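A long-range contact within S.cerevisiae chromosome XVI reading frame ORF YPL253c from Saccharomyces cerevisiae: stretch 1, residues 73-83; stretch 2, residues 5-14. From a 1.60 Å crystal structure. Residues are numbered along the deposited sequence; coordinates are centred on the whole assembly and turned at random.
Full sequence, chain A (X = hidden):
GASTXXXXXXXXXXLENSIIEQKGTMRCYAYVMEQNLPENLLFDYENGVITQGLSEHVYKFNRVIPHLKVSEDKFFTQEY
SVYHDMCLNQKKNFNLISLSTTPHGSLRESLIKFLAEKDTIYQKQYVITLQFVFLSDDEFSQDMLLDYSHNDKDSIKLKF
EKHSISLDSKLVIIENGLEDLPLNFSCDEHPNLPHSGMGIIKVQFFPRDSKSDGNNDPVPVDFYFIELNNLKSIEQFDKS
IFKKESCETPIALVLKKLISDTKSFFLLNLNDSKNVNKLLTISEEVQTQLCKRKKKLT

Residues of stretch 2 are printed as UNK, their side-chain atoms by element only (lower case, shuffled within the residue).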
ATOM      1  N   ASP A  73      -8.333   9.894   3.293  1.00 15.17           N
ATOM      2  CA  ASP A  73      -8.408   9.782   4.757  1.00 15.10           C
ATOM      3  C   ASP A  73      -9.379   8.682   5.211  1.00 14.77           C
ATOM      4  O   ASP A  73      -9.083   7.931   6.159  1.00 15.15           O
ATOM      5  CB  ASP A  73      -8.855  11.111   5.361  1.00 14.94           C
ATOM      6  CG  ASP A  73      -7.817  12.207   5.252  1.00 17.77           C
ATOM      7  OD1 ASP A  73      -6.610  11.933   5.043  1.00 17.47           O
ATOM      8  OD2 ASP A  73      -8.221  13.381   5.412  1.00 19.76           O
ATOM      9  N   LYS A  74     -10.552   8.603   4.571  1.00 15.11           N
ATOM     10  CA  LYS A  74     -11.536   7.558   4.885  1.00 14.57           C
ATOM     11  C   LYS A  74     -11.063   6.168   4.454  1.00 14.33           C
ATOM     12  O   LYS A  74     -11.345   5.159   5.119  1.00 13.61           O
ATOM     13  CB  LYS A  74     -12.888   7.890   4.239  1.00 15.36           C
ATOM     14  CG  LYS A  74     -13.995   6.957   4.680  1.00 18.23           C
ATOM     15  CD  LYS A  74     -15.365   7.469   4.261  1.00 22.44           C
ATOM     16  CE  LYS A  74     -15.791   8.634   5.137  1.00 23.96           C
ATOM     17  NZ  LYS A  74     -15.977   8.243   6.565  0.10 23.41           N
ATOM     18  N   PHE A  75     -10.311   6.111   3.355  1.00 12.99           N
ATOM     19  CA  PHE A  75      -9.704   4.832   2.960  1.00 12.99           C
ATOM     20  C   PHE A  75      -8.926   4.253   4.142  1.00 12.73           C
ATOM     21  O   PHE A  75      -9.076   3.091   4.485  1.00 12.35           O
ATOM     22  CB  PHE A  75      -8.774   4.941   1.737  1.00 13.52           C
ATOM     23  CG  PHE A  75      -7.979   3.688   1.518  1.00 12.01           C
ATOM     24  CD1 PHE A  75      -8.562   2.585   0.905  1.00 14.70           C
ATOM     25  CD2 PHE A  75      -6.669   3.583   1.982  1.00 12.64           C
ATOM     26  CE1 PHE A  75      -7.846   1.399   0.744  1.00 13.30           C
ATOM     27  CE2 PHE A  75      -5.946   2.403   1.827  1.00 13.54           C
ATOM     28  CZ  PHE A  75      -6.546   1.309   1.202  1.00 13.65           C
ATOM     29  N   PHE A  76      -8.090   5.068   4.759  1.00 13.10           N
ATOM     30  CA  PHE A  76      -7.282   4.544   5.843  1.00 13.01           C
ATOM     31  C   PHE A  76      -8.088   4.192   7.081  1.00 13.87           C
ATOM     32  O   PHE A  76      -7.915   3.106   7.633  1.00 13.60           O
ATOM     33  CB  PHE A  76      -6.119   5.501   6.123  1.00 13.48           C
ATOM     34  CG  PHE A  76      -5.075   5.427   5.062  1.00 11.75           C
ATOM     35  CD1 PHE A  76      -4.341   4.261   4.894  1.00 12.56           C
ATOM     36  CD2 PHE A  76      -4.902   6.464   4.154  1.00 12.07           C
ATOM     37  CE1 PHE A  76      -3.414   4.137   3.870  1.00 13.44           C
ATOM     38  CE2 PHE A  76      -3.964   6.343   3.131  1.00 12.87           C
ATOM     39  CZ  PHE A  76      -3.222   5.175   2.996  1.00 14.28           C
ATOM     40  N   THR A  77      -8.989   5.077   7.495  1.00 14.44           N
ATOM     41  CA  THR A  77      -9.768   4.815   8.720  1.00 16.48           C
ATOM     42  C   THR A  77     -10.814   3.703   8.575  1.00 16.94           C
ATOM     43  O   THR A  77     -11.068   2.952   9.525  1.00 18.17           O
ATOM     44  CB  THR A  77     -10.444   6.100   9.255  1.00 17.31           C
ATOM     45  OG1 THR A  77     -11.324   6.640   8.266  1.00 20.16           O
ATOM     46  CG2 THR A  77      -9.409   7.144   9.570  1.00 17.29           C
ATOM     47  N   GLN A  78     -11.419   3.601   7.394  1.00 16.63           N
ATOM     48  CA  GLN A  78     -12.536   2.683   7.152  1.00 17.33           C
ATOM     49  C   GLN A  78     -12.106   1.376   6.495  1.00 16.56           C
ATOM     50  O   GLN A  78     -12.568   0.295   6.867  1.00 17.19           O
ATOM     51  CB  GLN A  78     -13.581   3.407   6.292  1.00 17.44           C
ATOM     52  CG  GLN A  78     -14.766   2.597   5.793  1.00 20.51           C
ATOM     53  CD  GLN A  78     -15.717   3.485   5.009  0.70 19.39           C
ATOM     54  OE1 GLN A  78     -16.296   4.433   5.559  1.00 24.89           O
ATOM     55  NE2 GLN A  78     -15.867   3.204   3.727  1.00 20.07           N
ATOM     56  N   GLU A  79     -11.247   1.478   5.493  1.00 14.78           N
ATOM     57  CA  GLU A  79     -10.984   0.330   4.636  1.00 14.34           C
ATOM     58  C   GLU A  79      -9.705  -0.402   4.992  1.00 13.93           C
ATOM     59  O   GLU A  79      -9.622  -1.614   4.801  1.00 14.81           O
ATOM     60  CB  GLU A  79     -10.913   0.760   3.164  1.00 14.32           C
ATOM     61  CG  GLU A  79     -12.219   1.396   2.612  1.00 14.83           C
ATOM     62  CD  GLU A  79     -13.405   0.432   2.629  1.00 17.74           C
ATOM     63  OE1 GLU A  79     -13.192  -0.800   2.652  1.00 15.82           O
ATOM     64  OE2 GLU A  79     -14.554   0.937   2.603  1.00 17.55           O
ATOM     65  N   TYR A  80      -8.718   0.338   5.512  1.00 12.80           N
ATOM     66  CA  TYR A  80      -7.384  -0.214   5.759  1.00 12.77           C
ATOM     67  C   TYR A  80      -7.115  -0.527   7.237  1.00 12.42           C
ATOM     68  O   TYR A  80      -6.304  -1.413   7.540  1.00 13.56           O
ATOM     69  CB  TYR A  80      -6.364   0.808   5.240  1.00 12.59           C
ATOM     70  CG  TYR A  80      -4.925   0.432   5.419  1.00 11.61           C
ATOM     71  CD1 TYR A  80      -4.319  -0.518   4.599  1.00 11.50           C
ATOM     72  CD2 TYR A  80      -4.149   1.067   6.393  1.00 11.83           C
ATOM     73  CE1 TYR A  80      -2.989  -0.841   4.757  1.00 12.08           C
ATOM     74  CE2 TYR A  80      -2.816   0.745   6.545  1.00 10.64           C
ATOM     75  CZ  TYR A  80      -2.249  -0.193   5.734  1.00 11.28           C
ATOM     76  OH  TYR A  80      -0.927  -0.498   5.920  1.00 12.52           O
ATOM     77  N   SER A  81      -7.807   0.167   8.129  1.00 13.15           N
ATOM     78  CA  SER A  81      -7.455   0.132   9.555  1.00 13.84           C
ATOM     79  C   SER A  81      -7.590  -1.242  10.222  1.00 13.96           C
ATOM     80  O   SER A  81      -6.824  -1.559  11.125  1.00 14.52           O
ATOM     81  CB  SER A  81      -8.251   1.176  10.346  1.00 15.06           C
ATOM     82  OG  SER A  81      -9.609   0.822  10.382  1.00 17.01           O
ATOM     83  N   VAL A  82      -8.545  -2.065   9.800  1.00 13.98           N
ATOM     84  CA  VAL A  82      -8.663  -3.405  10.394  1.00 14.19           C
ATOM     85  C   VAL A  82      -7.409  -4.269  10.138  1.00 14.22           C
ATOM     86  O   VAL A  82      -6.868  -4.908  11.056  1.00 14.25           O
ATOM     87  CB  VAL A  82      -9.948  -4.124   9.917  1.00 14.38           C
ATOM     88  CG1 VAL A  82      -9.998  -5.531  10.471  1.00 14.84           C
ATOM     89  CG2 VAL A  82     -11.196  -3.325  10.323  1.00 15.05           C
ATOM     90  N   TYR A  83      -6.935  -4.267   8.894  1.00 12.88           N
ATOM     91  CA  TYR A  83      -5.685  -4.933   8.542  1.00 12.71           C
ATOM     92  C   TYR A  83      -4.497  -4.354   9.326  1.00 11.97           C
ATOM     93  O   TYR A  83      -3.690  -5.092   9.905  1.00 13.62           O
ATOM     94  CB  TYR A  83      -5.468  -4.763   7.043  1.00 13.68           C
ATOM     95  CG  TYR A  83      -4.075  -5.035   6.539  1.00 12.76           C
ATOM     96  CD1 TYR A  83      -3.615  -6.339   6.386  1.00 13.36           C
ATOM     97  CD2 TYR A  83      -3.203  -3.983   6.207  1.00 10.76           C
ATOM     98  CE1 TYR A  83      -2.345  -6.607   5.906  1.00 11.76           C
ATOM     99  CE2 TYR A  83      -1.924  -4.233   5.714  1.00 11.76           C
ATOM    100  CZ  TYR A  83      -1.495  -5.548   5.562  1.00 10.91           C
ATOM    101  OH  TYR A  83      -0.261  -5.848   5.071  1.00 12.87           O
ATOM    102  N   UNK A   5     -25.263   2.844   8.831  1.00 21.97           N
ATOM    103  CA  UNK A   5     -24.324   2.462   7.780  1.00 21.35           C
ATOM    104  C   UNK A   5     -22.889   2.320   8.299  1.00 21.29           C
ATOM    105  O   UNK A   5     -22.193   1.369   7.926  1.00 20.94           O
ATOM    106  c   UNK A   5     -24.396   3.426   6.544  1.00 21.05           C
ATOM    107  c   UNK A   5     -23.690   2.796   5.342  1.00 21.09           C
ATOM    108  c   UNK A   5     -23.823   4.790   6.846  1.00 20.07           C
ATOM    109  N   UNK A   6     -22.468   3.242   9.169  1.00 21.64           N
ATOM    110  CA  UNK A   6     -21.113   3.219   9.737  1.00 21.84           C
ATOM    111  C   UNK A   6     -20.924   2.022  10.656  1.00 22.64           C
ATOM    112  O   UNK A   6     -19.859   1.410  10.639  1.00 22.20           O
ATOM    113  c   UNK A   6     -19.309   5.721   8.804  0.10 19.55           C
ATOM    114  o   UNK A   6     -18.323   5.098   9.250  0.10 18.80           O
ATOM    115  c   UNK A   6     -20.598   5.746   9.614  0.10 20.62           C
ATOM    116  c   UNK A   6     -20.799   4.509  10.499  1.00 22.10           C
ATOM    117  o   UNK A   6     -19.285   6.340   7.719  0.10 18.12           O
ATOM    118  N   UNK A   7     -21.960   1.684  11.431  1.00 23.41           N
ATOM    119  CA  UNK A   7     -21.938   0.474  12.262  1.00 24.08           C
ATOM    120  C   UNK A   7     -21.800  -0.768  11.398  1.00 23.70           C
ATOM    121  O   UNK A   7     -20.984  -1.656  11.692  1.00 23.65           O
ATOM    122  c   UNK A   7     -25.434   0.188  14.954  1.00 29.07           C
ATOM    123  c   UNK A   7     -24.606   1.467  14.962  1.00 26.24           C
ATOM    124  n   UNK A   7     -26.851   0.446  15.336  0.10 28.51           N
ATOM    125  c   UNK A   7     -23.199   1.278  14.367  1.00 26.40           C
ATOM    126  c   UNK A   7     -23.206   0.379  13.117  1.00 24.51           C
ATOM    127  N   UNK A   8     -22.585  -0.825  10.323  1.00 22.83           N
ATOM    128  CA  UNK A   8     -22.600  -1.991   9.450  1.00 22.66           C
ATOM    129  C   UNK A   8     -21.262  -2.111   8.723  1.00 21.70           C
ATOM    130  O   UNK A   8     -20.747  -3.220   8.557  1.00 22.04           O
ATOM    131  c   UNK A   8     -25.151  -2.126   9.138  0.20 22.85           C
ATOM    132  o   UNK A   8     -27.164  -3.265   8.564  0.20 23.50           O
ATOM    133  c   UNK A   8     -26.282  -2.472   8.170  0.20 23.06           C
ATOM    134  c   UNK A   8     -23.781  -1.938   8.467  1.00 22.70           C
ATOM    135  o   UNK A   8     -26.312  -1.951   7.035  0.50 24.28           O
ATOM    136  N   UNK A   9     -20.694  -0.972   8.335  1.00 21.31           N
ATOM    137  CA  UNK A   9     -19.394  -0.950   7.636  1.00 21.61           C
ATOM    138  C   UNK A   9     -18.297  -1.540   8.511  1.00 21.53           C
ATOM    139  O   UNK A   9     -17.554  -2.431   8.074  1.00 21.93           O
ATOM    140  c   UNK A   9     -19.019   0.476   7.216  1.00 21.51           C
ATOM    141  c   UNK A   9     -19.733   1.054   5.995  1.00 23.68           C
ATOM    142  c   UNK A   9     -19.585   2.567   5.960  0.10 22.46           C
ATOM    143  c   UNK A   9     -19.218   0.437   4.704  0.10 22.76           C
ATOM    144  N   UNK A  10     -18.226  -1.064   9.753  1.00 21.53           N
ATOM    145  CA  UNK A  10     -17.179  -1.500  10.696  1.00 21.85           C
ATOM    146  C   UNK A  10     -17.276  -3.002  10.959  1.00 21.77           C
ATOM    147  O   UNK A  10     -16.268  -3.722  10.920  1.00 21.67           O
ATOM    148  c   UNK A  10     -16.305  -1.190  13.127  1.00 23.15           C
ATOM    149  c   UNK A  10     -17.268  -0.728  12.018  1.00 22.01           C
ATOM    150  c   UNK A  10     -16.744  -0.629  14.476  0.40 21.91           C
ATOM    151  c   UNK A  10     -14.858  -0.799  12.829  0.20 21.94           C
ATOM    152  N   UNK A  11     -18.495  -3.467  11.202  1.00 21.82           N
ATOM    153  CA  UNK A  11     -18.739  -4.885  11.436  1.00 22.17           C
ATOM    154  C   UNK A  11     -18.314  -5.719  10.230  1.00 21.74           C
ATOM    155  O   UNK A  11     -17.624  -6.742  10.386  1.00 22.27           O
ATOM    156  n   UNK A  11     -24.037  -6.155   9.285  0.10 24.11           N
ATOM    157  c   UNK A  11     -20.550  -6.571  12.061  1.00 24.07           C
ATOM    158  c   UNK A  11     -23.257  -6.788  10.152  0.10 24.09           C
ATOM    159  n   UNK A  11     -22.899  -6.185  11.282  0.10 24.05           N
ATOM    160  c   UNK A  11     -22.048  -6.778  12.314  1.00 23.90           C
ATOM    161  n   UNK A  11     -22.837  -8.017   9.877  0.10 24.12           N
ATOM    162  c   UNK A  11     -20.212  -5.119  11.767  1.00 22.29           C
ATOM    163  N   UNK A  12     -18.696  -5.249   9.038  1.00 20.73           N
ATOM    164  CA  UNK A  12     -18.366  -5.932   7.792  1.00 20.09           C
ATOM    165  C   UNK A  12     -16.863  -5.997   7.559  1.00 19.11           C
ATOM    166  O   UNK A  12     -16.340  -7.052   7.212  1.00 19.26           O
ATOM    167  c   UNK A  12     -19.045  -5.277   6.600  1.00 20.02           C
ATOM    168  o   UNK A  12     -18.907  -6.120   5.476  1.00 23.03           O
ATOM    169  N   UNK A  13     -16.155  -4.890   7.760  1.00 17.72           N
ATOM    170  CA  UNK A  13     -14.712  -4.914   7.490  1.00 17.37           C
ATOM    171  C   UNK A  13     -13.943  -5.838   8.441  1.00 17.26           C
ATOM    172  O   UNK A  13     -12.937  -6.443   8.055  1.00 16.91           O
ATOM    173  c   UNK A  13     -14.127  -3.495   7.495  1.00 17.00           C
ATOM    174  c   UNK A  13     -14.754  -2.592   6.443  1.00 17.78           C
ATOM    175  c   UNK A  13     -16.419  -2.058   3.686  1.00 19.40           C
ATOM    176  n   UNK A  13     -16.772  -1.103   2.840  1.00 19.25           N
ATOM    177  n   UNK A  13     -17.343  -2.926   4.112  1.00 20.45           N
ATOM    178  n   UNK A  13     -15.151  -2.146   4.087  1.00 18.31           N
ATOM    179  c   UNK A  13     -14.635  -3.134   5.036  1.00 17.59           C
ATOM    180  N   UNK A  14     -14.422  -5.945   9.687  1.00 17.76           N
ATOM    181  CA  UNK A  14     -13.850  -6.894  10.636  1.00 18.33           C
ATOM    182  C   UNK A  14     -14.081  -8.332  10.177  1.00 18.58           C
ATOM    183  O   UNK A  14     -13.158  -9.153  10.211  1.00 18.48           O
ATOM    184  n   UNK A  14     -15.610  -4.099  16.419  0.10 20.70           N
ATOM    185  n   UNK A  14     -14.355  -2.195  16.169  0.10 21.03           N
ATOM    186  c   UNK A  14     -14.699  -3.404  15.747  0.10 20.67           C
ATOM    187  n   UNK A  14     -14.130  -3.912  14.656  0.10 20.77           N
ATOM    188  c   UNK A  14     -13.819  -5.447  12.720  1.00 19.37           C
ATOM    189  c   UNK A  14     -14.432  -5.233  14.104  1.00 21.79           C
ATOM    190  c   UNK A  14     -14.425  -6.660  12.031  1.00 18.91           C
TER

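Position 5 carries three side-chain carbons, one bonded to the backbone CA and bearing the other two. This beta-branched fork is valine, Val5, out of reach.

Position 6 has three carbons, the third holding two oxygens: a carboxylate at the end of a two-methylene arm, hence glutamate. From Glu6, OE2 lies 4.0 Å from Lys74 NZ, a long salt bridge.

At position 7 four carbons run in a row to a terminal nitrogen, which identifies Lys7. It is out of reach.

Position 8 repeats the pattern of three carbons and two oxygens, so it is Glu8, also remote from stretch 1.

Position 9 shows four carbons forked at the second, the gamma-branched pattern of leucine. Its CA-to-CB bond points toward stretch 1, and Leu9 CD1 packs 3.8 Å from Gln78 OE1.

Position 10 has the same forked four carbons and is Leu10. Its CA is 7.2 Å from the CA of Gln78, yet its side chain reaches only 5.1 Å, Leu10 CD1 to Val82 CG2.

Position 11 holds three carbons, a nitrogen, and a carbon bearing two more nitrogens. That guanidinium makes it Arg11, out of reach.

Position 12 has one carbon and one oxygen with no further branch: serine, Ser12, out of reach.

Position 13 has three carbons, a nitrogen, and a carbon bearing two more nitrogens; two of its nitrogens meet the carboxylate of Glu79. It is Arg13, with chi1 and chi2 both m. NE donates to Glu79 OE1 at 2.8 Å (N-H...O angle 159°), and Arg13 NH2 donates to Glu79 OE2 at 3.0 Å (158°). OE1 sits at the guanidinium edge, near its plane, as a paired salt bridge requires.

Position 14 carries the same three carbons and three nitrogens, giving Arg14. Its CG lies 4.1 Å from Val82 CG2, so the aliphatic part of the chain makes this contact.

The two helices run roughly parallel, with 29° between their directions and an axial approach of 9.5 Å, burying 361 Å² in all. The buried Arg13–Glu79 pair supplies two well-aligned charged hydrogen bonds. Gln78 NE2 donates to Glu79 OE2 at 2.9 Å (177°), so that oxygen receives hydrogen bonds from both helices. Around this polar centre the packing is close: Gln78 O lies 3.6 Å from Arg13 CG, and Val82 CG2 is 4.1 Å from Arg13 CB. The CA atoms of Val82 and Arg14 are 6.3 Å apart, a spacing that valine's short side chain, pointing toward stretch 2, can bridge.

Stretch 2 5-14: VEKELLRSRR
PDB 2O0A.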